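Local coordinates for pyridoxal kinase (Lactobacillus plantarum, PDB 3H74), which probably catalyses the ATP-dependent phosphorylation of pyridoxal to pyridoxal 5'-phosphate, the active form of vitamin B6, at residues I80-T93 and F120-Q133. Numbering follows the deposited sequence.
Sequences IGYVGSVALCQQIT and FDQDYVAAMRQLIQ
With chi1 at -169°, the Y124 side chain swings away from its backbone N and carries the ring off helix 122-131 to the loop 81-85, while C89, with SG beside its backbone N, points its sulfur at that ring. The segments 86-93 (of helix 86-98) and 122-131 run nearly parallel, 9° apart with a closest axis approach of 9.1 Å, as neighbours in the alpha/beta fold of the ribokinase clan; the first follows the sheet strand 77-80. At their N-terminal ends G84 N donates to Y124 OH (2.9 Å, 166° at the hydrogen), and a water 2.6 Å from the same OH accepts a bond from V83 N. S85 C and V86 N lie at the edge of the Y124 ring, near its plane, while F120 CE1 covers one face over the centre. The F120 ring in turn brings CZ within 3.5 Å of Y82 CE1, a slid pair with little overlap, and has G84 O at its edge. C89 is a knob among Y124, A127, M128 and L131; its SG stands 4.5 Å from the Y124 centroid, oblique to the ring, and its CB rests on A127 CB. Replacing Y124 by a phenylalanine would probably leave G84 N without its hydroxyl acceptor and the water without one of its two partners here, V83 N remaining. Further along, the branches of L131 divide: CD2 faces I80, V83 and the C89 sulfur, and CD1 meets I92 CG2, with helix 61-70 touching I92 from elsewhere in the fold. T93 OG1 lies 3.4 Å from L131 CD1 and donates to C89 O at 2.7 Å, from above the carbonyl plane and on the face opposite T93 N, so two donors grip that one oxygen.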
loop_
_atom_site.group_PDB
_atom_site.type_symbol
_atom_site.label_atom_id
_atom_site.label_comp_id
_atom_site.label_asym_id
_atom_site.label_seq_id
_atom_site.Cartn_x
_atom_site.Cartn_y
_atom_site.Cartn_z
ATOM N N ILE A 80 -0.725 6.268 1.398
ATOM C CA ILE A 80 -0.608 6.600 -0.021
ATOM C C ILE A 80 -0.328 5.324 -0.790
ATOM O O ILE A 80 0.659 4.631 -0.499
ATOM C CB ILE A 80 0.531 7.630 -0.311
ATOM C CG1 ILE A 80 0.513 8.804 0.684
ATOM C CG2 ILE A 80 0.490 8.081 -1.765
ATOM C CD1 ILE A 80 -0.768 9.641 0.712
ATOM N N GLY A 81 -1.202 5.001 -1.737
ATOM C CA GLY A 81 -0.993 3.876 -2.643
ATOM C C GLY A 81 -0.596 4.382 -4.016
ATOM O O GLY A 81 0.127 5.366 -4.132
ATOM N N TYR A 82 -1.064 3.702 -5.057
ATOM C CA TYR A 82 -0.758 4.089 -6.435
ATOM C C TYR A 82 -1.029 5.575 -6.671
ATOM O O TYR A 82 -2.128 6.059 -6.391
ATOM C CB TYR A 82 -1.594 3.253 -7.412
ATOM C CG TYR A 82 -1.436 3.647 -8.863
ATOM C CD1 TYR A 82 -0.540 2.978 -9.692
ATOM C CD2 TYR A 82 -2.187 4.688 -9.409
ATOM C CE1 TYR A 82 -0.397 3.338 -11.033
ATOM C CE2 TYR A 82 -2.041 5.062 -10.748
ATOM C CZ TYR A 82 -1.141 4.376 -11.545
ATOM O OH TYR A 82 -0.979 4.709 -12.878
ATOM N N VAL A 83 -0.038 6.280 -7.211
ATOM C CA VAL A 83 -0.185 7.705 -7.525
ATOM C C VAL A 83 -0.320 7.885 -9.041
ATOM O O VAL A 83 -1.381 8.288 -9.530
ATOM C CB VAL A 83 0.959 8.564 -6.929
ATOM C CG1 VAL A 83 0.779 10.014 -7.318
ATOM C CG2 VAL A 83 0.986 8.436 -5.419
ATOM N N GLY A 84 0.743 7.579 -9.779
ATOM C CA GLY A 84 0.653 7.458 -11.234
ATOM C C GLY A 84 1.375 8.483 -12.074
ATOM O O GLY A 84 1.558 8.260 -13.269
ATOM N N SER A 85 1.779 9.596 -11.474
ATOM C CA SER A 85 2.576 10.597 -12.192
ATOM C C SER A 85 3.527 11.327 -11.267
ATOM O O SER A 85 3.293 11.419 -10.056
ATOM C CB SER A 85 1.669 11.600 -12.912
ATOM O OG SER A 85 1.000 12.432 -11.977
ATOM N N VAL A 86 4.612 11.839 -11.849
ATOM C CA VAL A 86 5.615 12.589 -11.108
ATOM C C VAL A 86 4.983 13.823 -10.463
ATOM O O VAL A 86 5.185 14.075 -9.273
ATOM C CB VAL A 86 6.810 12.987 -12.019
ATOM C CG1 VAL A 86 7.681 14.032 -11.347
ATOM C CG2 VAL A 86 7.643 11.759 -12.385
ATOM N N ALA A 87 4.203 14.571 -11.243
ATOM C CA ALA A 87 3.558 15.779 -10.737
ATOM C C ALA A 87 2.701 15.508 -9.505
ATOM O O ALA A 87 2.763 16.256 -8.529
ATOM C CB ALA A 87 2.726 16.437 -11.824
ATOM N N LEU A 88 1.894 14.448 -9.545
ATOM C CA LEU A 88 1.055 14.123 -8.393
ATOM C C LEU A 88 1.858 13.650 -7.181
ATOM O O LEU A 88 1.521 14.001 -6.054
ATOM C CB LEU A 88 -0.060 13.134 -8.749
ATOM C CG LEU A 88 -1.208 13.710 -9.587
ATOM C CD1 LEU A 88 -2.318 12.680 -9.756
ATOM C CD2 LEU A 88 -1.749 15.013 -8.983
ATOM N N CYS A 89 2.932 12.890 -7.400
ATOM C CA CYS A 89 3.828 12.530 -6.304
ATOM C C CYS A 89 4.352 13.775 -5.597
ATOM O O CYS A 89 4.373 13.846 -4.375
ATOM C CB CYS A 89 5.009 11.710 -6.812
ATOM S SG CYS A 89 4.641 9.976 -7.109
ATOM N N GLN A 90 4.766 14.761 -6.389
ATOM C CA GLN A 90 5.297 16.013 -5.849
ATOM C C GLN A 90 4.247 16.795 -5.068
ATOM O O GLN A 90 4.517 17.284 -3.978
ATOM C CB GLN A 90 5.887 16.869 -6.971
ATOM C CG GLN A 90 7.109 16.242 -7.621
ATOM C CD GLN A 90 7.544 16.952 -8.893
ATOM O OE1 GLN A 90 6.788 17.718 -9.486
ATOM N NE2 GLN A 90 8.770 16.683 -9.323
ATOM N N GLN A 91 3.044 16.881 -5.627
ATOM C CA GLN A 91 1.932 17.562 -4.963
ATOM C C GLN A 91 1.598 16.918 -3.626
ATOM O O GLN A 91 1.429 17.598 -2.616
ATOM C CB GLN A 91 0.698 17.544 -5.857
ATOM C CG GLN A 91 0.802 18.459 -7.075
ATOM C CD GLN A 91 0.435 19.914 -6.775
ATOM O OE1 GLN A 91 -0.178 20.222 -5.747
ATOM N NE2 GLN A 91 0.802 20.810 -7.679
ATOM N N ILE A 92 1.499 15.588 -3.626
ATOM C CA ILE A 92 1.221 14.844 -2.395
ATOM C C ILE A 92 2.330 15.049 -1.356
ATOM O O ILE A 92 2.051 15.294 -0.185
ATOM C CB ILE A 92 0.973 13.340 -2.677
ATOM C CG1 ILE A 92 -0.306 13.167 -3.500
ATOM C CG2 ILE A 92 0.917 12.527 -1.368
ATOM C CD1 ILE A 92 -0.469 11.783 -4.109
ATOM N N THR A 93 3.584 14.972 -1.803
ATOM C CA THR A 93 4.729 15.116 -0.899
ATOM C C THR A 93 4.656 16.428 -0.104
ATOM O O THR A 93 4.783 16.433 1.120
ATOM C CB THR A 93 6.076 15.012 -1.656
ATOM O OG1 THR A 93 6.167 13.738 -2.308
ATOM C CG2 THR A 93 7.257 15.153 -0.693
ATOM N N PHE A 120 5.830 3.707 -16.187
ATOM C CA PHE A 120 6.759 4.192 -15.168
ATOM C C PHE A 120 8.207 4.091 -15.638
ATOM O O PHE A 120 8.610 3.110 -16.275
ATOM C CB PHE A 120 6.601 3.417 -13.855
ATOM C CG PHE A 120 5.308 3.693 -13.114
ATOM C CD1 PHE A 120 4.547 4.839 -13.363
ATOM C CD2 PHE A 120 4.882 2.813 -12.122
ATOM C CE1 PHE A 120 3.368 5.078 -12.656
ATOM C CE2 PHE A 120 3.711 3.044 -11.411
ATOM C CZ PHE A 120 2.952 4.181 -11.673
ATOM N N ASP A 121 8.983 5.113 -15.303
ATOM C CA ASP A 121 10.388 5.183 -15.679
ATOM C C ASP A 121 11.235 5.642 -14.493
ATOM O O ASP A 121 10.722 5.795 -13.379
ATOM C CB ASP A 121 10.557 6.118 -16.885
ATOM C CG ASP A 121 9.957 7.503 -16.651
ATOM O OD1 ASP A 121 9.716 7.883 -15.483
ATOM O OD2 ASP A 121 9.727 8.224 -17.646
ATOM N N GLN A 122 12.526 5.878 -14.728
ATOM C CA GLN A 122 13.434 6.327 -13.674
ATOM C C GLN A 122 13.032 7.658 -13.041
ATOM O O GLN A 122 13.280 7.880 -11.856
ATOM C CB GLN A 122 14.872 6.389 -14.183
ATOM C CG GLN A 122 15.569 5.034 -14.184
ATOM C CD GLN A 122 15.923 4.548 -12.785
ATOM O OE1 GLN A 122 16.535 5.270 -11.991
ATOM N NE2 GLN A 122 15.546 3.313 -12.480
ATOM N N ASP A 123 12.417 8.535 -13.831
ATOM C CA ASP A 123 11.899 9.798 -13.309
ATOM C C ASP A 123 10.830 9.538 -12.249
ATOM O O ASP A 123 10.788 10.223 -11.229
ATOM C CB ASP A 123 11.324 10.668 -14.433
ATOM C CG ASP A 123 12.401 11.365 -15.259
ATOM O OD1 ASP A 123 13.557 11.478 -14.794
ATOM O OD2 ASP A 123 12.070 11.810 -16.376
ATOM N N TYR A 124 9.976 8.545 -12.492
ATOM C CA TYR A 124 8.934 8.203 -11.526
ATOM C C TYR A 124 9.534 7.582 -10.266
ATOM O O TYR A 124 9.083 7.880 -9.160
ATOM C CB TYR A 124 7.871 7.291 -12.139
ATOM C CG TYR A 124 6.658 7.148 -11.250
ATOM C CD1 TYR A 124 5.747 8.185 -11.116
ATOM C CD2 TYR A 124 6.437 5.982 -10.522
ATOM C CE1 TYR A 124 4.636 8.068 -10.300
ATOM C CE2 TYR A 124 5.330 5.857 -9.685
ATOM C CZ TYR A 124 4.436 6.902 -9.583
ATOM O OH TYR A 124 3.334 6.803 -8.773
ATOM N N VAL A 125 10.562 6.748 -10.432
ATOM C CA VAL A 125 11.280 6.181 -9.294
ATOM C C VAL A 125 11.871 7.291 -8.421
ATOM O O VAL A 125 11.799 7.231 -7.193
ATOM C CB VAL A 125 12.395 5.196 -9.741
ATOM C CG1 VAL A 125 13.137 4.647 -8.548
ATOM C CG2 VAL A 125 11.792 4.039 -10.531
ATOM N N ALA A 126 12.457 8.303 -9.060
ATOM C CA ALA A 126 13.028 9.427 -8.331
ATOM C C ALA A 126 11.949 10.196 -7.558
ATOM O O ALA A 126 12.159 10.583 -6.405
ATOM C CB ALA A 126 13.786 10.346 -9.275
ATOM N N ALA A 127 10.793 10.403 -8.187
ATOM C CA ALA A 127 9.677 11.048 -7.503
ATOM C C ALA A 127 9.213 10.228 -6.288
ATOM O O ALA A 127 8.893 10.785 -5.237
ATOM C CB ALA A 127 8.530 11.283 -8.465
HETATM N N MSE A 128 9.207 8.906 -6.434
HETATM C CA MSE A 128 8.814 8.019 -5.346
HETATM C C MSE A 128 9.803 8.103 -4.179
HETATM O O MSE A 128 9.404 8.094 -3.015
HETATM C CB MSE A 128 8.708 6.584 -5.846
HETATM C CG MSE A 128 8.102 5.646 -4.815
HETATM SE SE MSE A 128 6.342 6.195 -4.164
HETATM C CE MSE A 128 5.461 6.431 -5.875
ATOM N N ARG A 129 11.098 8.215 -4.490
ATOM C CA ARG A 129 12.104 8.343 -3.440
ATOM C C ARG A 129 11.872 9.627 -2.622
ATOM O O ARG A 129 12.059 9.611 -1.494
ATOM C CB ARG A 129 13.538 8.355 -4.041
ATOM C CG ARG A 129 14.031 7.007 -4.610
ATOM C CD ARG A 129 15.481 7.107 -5.073
ATOM N NE ARG A 129 15.900 5.918 -5.752
ATOM C CZ ARG A 129 16.305 5.873 -6.986
ATOM N NH1 ARG A 129 16.399 6.958 -7.704
ATOM N NH2 ARG A 129 16.664 4.753 -7.495
ATOM N N GLN A 130 11.410 10.670 -3.253
ATOM C CA GLN A 130 11.049 11.887 -2.508
ATOM C C GLN A 130 9.798 11.698 -1.621
ATOM O O GLN A 130 9.774 12.082 -0.530
ATOM C CB GLN A 130 10.803 13.064 -3.458
ATOM C CG GLN A 130 10.191 12.575 -4.729
ATOM C CD GLN A 130 9.239 13.544 -5.510
ATOM O OE1 GLN A 130 9.766 14.399 -6.300
ATOM N NE2 GLN A 130 7.880 13.383 -5.321
ATOM N N LEU A 131 8.795 11.062 -2.190
ATOM C CA LEU A 131 7.534 10.836 -1.486
ATOM C C LEU A 131 7.708 9.943 -0.244
ATOM O O LEU A 131 7.079 10.175 0.698
ATOM C CB LEU A 131 6.499 10.219 -2.457
ATOM C CG LEU A 131 5.146 9.819 -1.866
ATOM C CD1 LEU A 131 4.465 11.044 -1.235
ATOM C CD2 LEU A 131 4.285 9.257 -2.992
ATOM N N ILE A 132 8.580 8.950 -0.315
ATOM C CA ILE A 132 8.779 8.046 0.821
ATOM C C ILE A 132 9.627 8.635 1.949
ATOM O O ILE A 132 9.696 8.059 3.029
ATOM C CB ILE A 132 9.385 6.677 0.394
ATOM C CG1 ILE A 132 10.819 6.844 -0.137
ATOM C CG2 ILE A 132 8.437 5.947 -0.577
ATOM C CD1 ILE A 132 11.535 5.537 -0.426
ATOM N N GLN A 133 10.270 9.776 1.695
ATOM C CA GLN A 133 11.311 10.292 2.598
ATOM C C GLN A 133 10.843 10.572 4.030
ATOM O O GLN A 133 11.635 10.457 4.971
ATOM C CB GLN A 133 12.033 11.507 1.986
ATOM C CG GLN A 133 11.256 12.826 1.997
ATOM C CD GLN A 133 11.674 13.791 0.881
ATOM O OE1 GLN A 133 12.646 13.555 0.157
ATOM N NE2 GLN A 133 10.918 14.877 0.733
HETATM O O HOH W 1 2.854 4.716 -7.247
#